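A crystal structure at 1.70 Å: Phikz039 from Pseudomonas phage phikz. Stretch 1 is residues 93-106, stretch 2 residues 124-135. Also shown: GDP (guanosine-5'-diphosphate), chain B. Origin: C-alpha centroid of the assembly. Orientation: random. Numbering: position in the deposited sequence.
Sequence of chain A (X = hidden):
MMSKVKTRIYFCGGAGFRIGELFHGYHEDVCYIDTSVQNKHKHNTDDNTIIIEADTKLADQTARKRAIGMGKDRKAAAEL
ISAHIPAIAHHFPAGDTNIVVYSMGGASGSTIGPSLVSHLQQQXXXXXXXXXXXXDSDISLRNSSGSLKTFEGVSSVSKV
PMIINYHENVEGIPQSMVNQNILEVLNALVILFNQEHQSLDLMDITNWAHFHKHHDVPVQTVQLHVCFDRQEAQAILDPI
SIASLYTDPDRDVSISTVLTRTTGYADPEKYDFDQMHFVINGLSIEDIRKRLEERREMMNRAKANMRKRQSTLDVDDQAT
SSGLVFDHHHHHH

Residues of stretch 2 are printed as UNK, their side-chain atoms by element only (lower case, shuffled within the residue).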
# COMPACT_ATOMS: atom_id res chain seq x y z
N PRO A 93 10.40 -13.47 -7.38
CA PRO A 93 9.35 -13.62 -8.39
C PRO A 93 7.94 -13.60 -7.79
O PRO A 93 7.75 -13.95 -6.61
CB PRO A 93 9.66 -14.98 -9.02
CG PRO A 93 10.54 -15.69 -8.05
CD PRO A 93 11.32 -14.63 -7.34
N ALA A 94 6.99 -13.13 -8.59
CA ALA A 94 5.59 -13.04 -8.18
C ALA A 94 5.04 -14.37 -7.69
O ALA A 94 5.39 -15.43 -8.21
CB ALA A 94 4.73 -12.53 -9.33
N GLY A 95 4.15 -14.30 -6.71
CA GLY A 95 3.39 -15.47 -6.29
C GLY A 95 2.07 -15.57 -7.05
O GLY A 95 1.75 -14.69 -7.86
N ASP A 96 1.30 -16.62 -6.79
CA ASP A 96 -0.05 -16.72 -7.35
C ASP A 96 -0.89 -15.51 -6.92
O ASP A 96 -1.73 -15.03 -7.68
CB ASP A 96 -0.74 -18.02 -6.91
CG ASP A 96 -0.16 -19.25 -7.59
OD1 ASP A 96 0.27 -19.16 -8.76
OD2 ASP A 96 -0.14 -20.32 -6.94
N THR A 97 -0.62 -15.01 -5.72
CA THR A 97 -1.16 -13.74 -5.24
C THR A 97 -0.00 -12.93 -4.68
O THR A 97 1.04 -13.49 -4.33
CB THR A 97 -2.21 -13.95 -4.13
OG1 THR A 97 -1.65 -14.77 -3.09
CG2 THR A 97 -3.46 -14.62 -4.70
N ASN A 98 -0.17 -11.61 -4.63
CA ASN A 98 0.93 -10.75 -4.21
C ASN A 98 0.42 -9.61 -3.35
O ASN A 98 -0.58 -8.97 -3.68
CB ASN A 98 1.65 -10.19 -5.44
CG ASN A 98 2.22 -11.28 -6.31
OD1 ASN A 98 3.35 -11.72 -6.08
ND2 ASN A 98 1.42 -11.77 -7.27
N ILE A 99 1.12 -9.36 -2.25
CA ILE A 99 0.72 -8.31 -1.34
C ILE A 99 1.91 -7.38 -1.20
O ILE A 99 3.02 -7.83 -0.95
CB ILE A 99 0.31 -8.86 0.05
CG1 ILE A 99 -0.77 -9.94 -0.10
CG2 ILE A 99 -0.19 -7.73 0.95
CD1 ILE A 99 -1.24 -10.54 1.20
N VAL A 100 1.69 -6.10 -1.44
CA VAL A 100 2.75 -5.09 -1.36
C VAL A 100 2.40 -4.08 -0.27
O VAL A 100 1.31 -3.50 -0.27
CB VAL A 100 2.93 -4.37 -2.72
CG1 VAL A 100 4.19 -3.49 -2.72
CG2 VAL A 100 3.01 -5.38 -3.85
N VAL A 101 3.35 -3.82 0.65
CA VAL A 101 3.08 -3.05 1.87
C VAL A 101 4.01 -1.87 1.98
O VAL A 101 5.23 -2.04 1.90
CB VAL A 101 3.26 -3.93 3.13
CG1 VAL A 101 2.80 -3.20 4.37
CG2 VAL A 101 2.48 -5.25 2.97
N TYR A 102 3.45 -0.67 2.18
CA TYR A 102 4.25 0.57 2.20
C TYR A 102 3.45 1.78 2.66
O TYR A 102 2.21 1.80 2.59
CB TYR A 102 4.82 0.86 0.80
CG TYR A 102 3.76 0.83 -0.29
CD1 TYR A 102 3.37 -0.38 -0.86
CD2 TYR A 102 3.17 2.00 -0.77
CE1 TYR A 102 2.41 -0.43 -1.85
CE2 TYR A 102 2.21 1.96 -1.77
CZ TYR A 102 1.84 0.75 -2.31
OH TYR A 102 0.87 0.67 -3.30
N SER A 103 4.14 2.82 3.13
CA SER A 103 3.48 4.06 3.49
C SER A 103 3.30 4.93 2.24
O SER A 103 4.04 4.78 1.27
CB SER A 103 4.32 4.82 4.50
OG SER A 103 5.59 5.14 3.95
N MET A 104 2.34 5.84 2.29
CA MET A 104 2.13 6.79 1.21
C MET A 104 2.90 8.11 1.43
O MET A 104 3.16 8.84 0.47
CB MET A 104 0.65 7.10 1.08
CG MET A 104 -0.16 5.89 0.65
SD MET A 104 -1.94 6.12 0.88
CE MET A 104 -2.28 7.40 -0.34
N GLY A 105 3.21 8.41 2.67
CA GLY A 105 3.79 9.72 2.99
C GLY A 105 5.31 9.76 2.98
O GLY A 105 5.91 10.83 3.14
N GLY A 106 5.92 8.60 2.82
CA GLY A 106 7.36 8.50 2.73
C GLY A 106 7.85 8.59 1.30
O GLY A 106 7.11 9.02 0.41
N UNK A 124 0.51 -9.56 -15.67
CA UNK A 124 -0.74 -10.29 -15.47
C UNK A 124 -0.96 -10.81 -14.05
O UNK A 124 -1.89 -11.59 -13.82
N UNK A 125 -0.14 -10.39 -13.10
CA UNK A 125 -0.26 -10.90 -11.73
C UNK A 125 -1.42 -10.27 -10.96
O UNK A 125 -1.93 -9.20 -11.32
c UNK A 125 2.39 -12.69 -11.78
c UNK A 125 1.04 -10.70 -10.94
o UNK A 125 1.64 -13.41 -11.10
c UNK A 125 2.30 -11.18 -11.65
o UNK A 125 3.26 -13.16 -12.55
N UNK A 126 -1.81 -10.95 -9.89
CA UNK A 126 -2.85 -10.51 -8.97
C UNK A 126 -2.17 -9.86 -7.77
O UNK A 126 -1.33 -10.49 -7.09
c UNK A 126 -4.45 -12.31 -9.65
c UNK A 126 -3.68 -11.70 -8.48
c UNK A 126 -4.62 -11.29 -7.35
N UNK A 127 -2.52 -8.61 -7.52
CA UNK A 127 -1.80 -7.80 -6.53
C UNK A 127 -2.77 -7.02 -5.65
O UNK A 127 -3.76 -6.47 -6.13
c UNK A 127 0.03 -6.05 -6.19
c UNK A 127 -0.87 -6.78 -7.23
c UNK A 127 0.01 -7.45 -8.29
N UNK A 128 -2.47 -6.97 -4.35
CA UNK A 128 -3.18 -6.08 -3.44
C UNK A 128 -2.14 -5.25 -2.69
O UNK A 128 -1.09 -5.77 -2.32
c UNK A 128 -4.02 -6.88 -2.42
c UNK A 128 -4.54 -5.97 -1.32
c UNK A 128 -5.18 -7.58 -3.14
N UNK A 129 -2.42 -3.97 -2.48
CA UNK A 129 -1.54 -3.12 -1.68
C UNK A 129 -2.15 -2.84 -0.33
O UNK A 129 -3.35 -2.55 -0.22
o UNK A 129 -0.32 -1.96 -3.44
c UNK A 129 -1.26 -1.79 -2.39
N UNK A 130 -1.31 -2.89 0.71
CA UNK A 130 -1.72 -2.45 2.04
C UNK A 130 -0.90 -1.19 2.34
O UNK A 130 0.33 -1.24 2.39
c UNK A 130 -2.33 -4.82 2.70
c UNK A 130 -1.99 -3.08 4.46
c UNK A 130 -1.52 -3.56 3.10
N UNK A 131 -1.58 -0.05 2.47
CA UNK A 131 -0.91 1.25 2.48
C UNK A 131 -1.33 2.14 3.65
O UNK A 131 -2.39 1.94 4.24
c UNK A 131 -2.59 2.43 0.97
c UNK A 131 -1.12 2.00 1.14
c UNK A 131 -0.72 1.09 -0.04
N UNK A 132 -0.48 3.13 3.96
CA UNK A 132 -0.70 4.03 5.10
C UNK A 132 -0.64 5.50 4.67
O UNK A 132 0.38 5.97 4.17
c UNK A 132 0.39 2.35 6.65
c UNK A 132 0.10 4.72 7.42
c UNK A 132 1.63 1.95 7.45
c UNK A 132 0.36 3.81 6.21
N UNK A 133 -1.75 6.22 4.87
CA UNK A 133 -1.77 7.64 4.55
C UNK A 133 -1.30 8.48 5.73
O UNK A 133 -1.58 8.14 6.88
N UNK A 134 -0.57 9.55 5.45
CA UNK A 134 -0.13 10.45 6.53
C UNK A 134 -0.02 11.88 6.03
O UNK A 134 0.03 12.13 4.82
c UNK A 134 1.20 9.97 7.16
o UNK A 134 2.28 10.05 6.24
N UNK A 135 0.03 12.82 6.97
CA UNK A 135 0.01 14.22 6.59
C UNK A 135 0.53 15.07 7.73
O UNK A 135 0.00 16.16 7.97
c UNK A 135 -4.13 12.37 7.50
o UNK A 135 -5.40 12.34 9.50
c UNK A 135 -2.46 14.06 7.12
c UNK A 135 -2.77 14.62 8.35
c UNK A 135 -3.16 12.93 6.71
c UNK A 135 -4.42 12.93 8.72
c UNK A 135 -1.41 14.67 6.23
c UNK A 135 -3.75 14.06 9.16
PB GDP B . 10.02 5.42 3.52
O1B GDP B . 11.11 4.57 4.13
O2B GDP B . 9.05 4.57 2.74
O3B GDP B . 10.59 6.51 2.64
O3A GDP B . 9.18 6.18 4.66
PA GDP B . 8.63 5.53 6.02
O1A GDP B . 9.68 5.01 6.98
O2A GDP B . 7.60 4.47 5.71
O5' GDP B . 7.91 6.78 6.71
C5' GDP B . 6.92 7.53 6.02
C4' GDP B . 5.71 7.72 6.94
O4' GDP B . 5.07 6.46 7.15
C3' GDP B . 6.07 8.21 8.33
O3' GDP B . 6.12 9.65 8.35
C2' GDP B . 4.94 7.66 9.17
O2' GDP B . 3.81 8.52 9.06
C1' GDP B . 4.54 6.39 8.47
N9 GDP B . 5.12 5.19 9.10
C8 GDP B . 6.40 4.77 9.09
N7 GDP B . 6.54 3.61 9.76
C5 GDP B . 5.32 3.25 10.21
C6 GDP B . 4.74 2.13 10.99
O6 GDP B . 5.46 1.18 11.40
N1 GDP B . 3.42 2.16 11.22
C2 GDP B . 2.62 3.16 10.79
N2 GDP B . 1.29 3.14 11.07
N3 GDP B . 3.08 4.20 10.07
C4 GDP B . 4.39 4.29 9.77
O HOH W 1 -0.61 -13.57 -9.84
O HOH W 2 2.51 7.47 5.25

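Position 124 carries no side-chain atoms and touches nothing on stretch 1. It leaves the preceding helix with a phi of 90°, where a CB would be jammed against the carbonyl before it; this is G124. Position 125 has three carbons in a row, the last bearing two oxygens, and that terminal carbon lies 3.4 Å from A94 CB: two carbons leading to a carboxylate carbon make E125. Water 1 lies 2.6 Å from E125 OE1 and 2.8 Å from D96 O, and its oxygen accepts from the backbone N of position 126 (2.9 Å), so it joins the two stretches.

Position 126 shows one carbon carrying two more, with no heteroatom. Its CB sits 3.9 Å from D96 O, and the backbone O accepts from N98 ND2 (3.0 Å); the beta-branched fork is V126. At 127 there are again three carbons, forked at the first, and a branch carbon comes 3.8 Å from V100 CG2, on the face shared with N98, giving V127. At 128 the same three-carbon fork turns to the other face, with I99, whose CA lies 3.3 Å from the backbone O of 128, and the residue is V128.

Position 129 has one carbon and one oxygen, the oxygen 2.9 Å from Y102 OH in a hydrogen bond that either hydroxyl could donate. It is S129, its OG near the plane of the tyrosine ring. Position 130 is again a three-carbon fork, one branch 4.0 Å from I99 CG2: V130. The same fork at 131 places a methyl over the face of the Y102 ring, 3.7 Å from the centroid, and this is V131; its CG2 also meets M104 SD at 3.7 Å.

Position 132 has four carbons forked at the first, one arm two carbons long, with CB 4.4 Å from S103 CB. This is I132, whose CD1 reaches 3.7 Å from GDP C2. Position 133 has no side-chain atoms, and its CA lies 4.0 Å from M104 SD: G133. At 134 a carbon and an oxygen, the oxygen 3.6 Å from G105 CA, make S134. Position 135 has one carbon and then a ring of six carbons bearing an oxygen; its CA-to-CB bond points away from stretch 1 and it makes no contact there: Y135.

The contact is a parallel pairing of strands. V128 N to N98 O (2.8 Å), V100 N to V128 O (2.9 Å), V130 N to V100 O (2.9 Å) and Y102 N to V130 O (3.2 Å) form a regular ladder. It weakens at I132 N to Y102 O (3.3 Å), but M104 N closes it firmly on I132 O (2.7 Å). Beyond, water 2 links G105 N, I132 O and S134 OG, while S103 OG donates to GDP O2A (2.8 Å).

Stretch 2 (124-135) GEVVVSVVIGSY
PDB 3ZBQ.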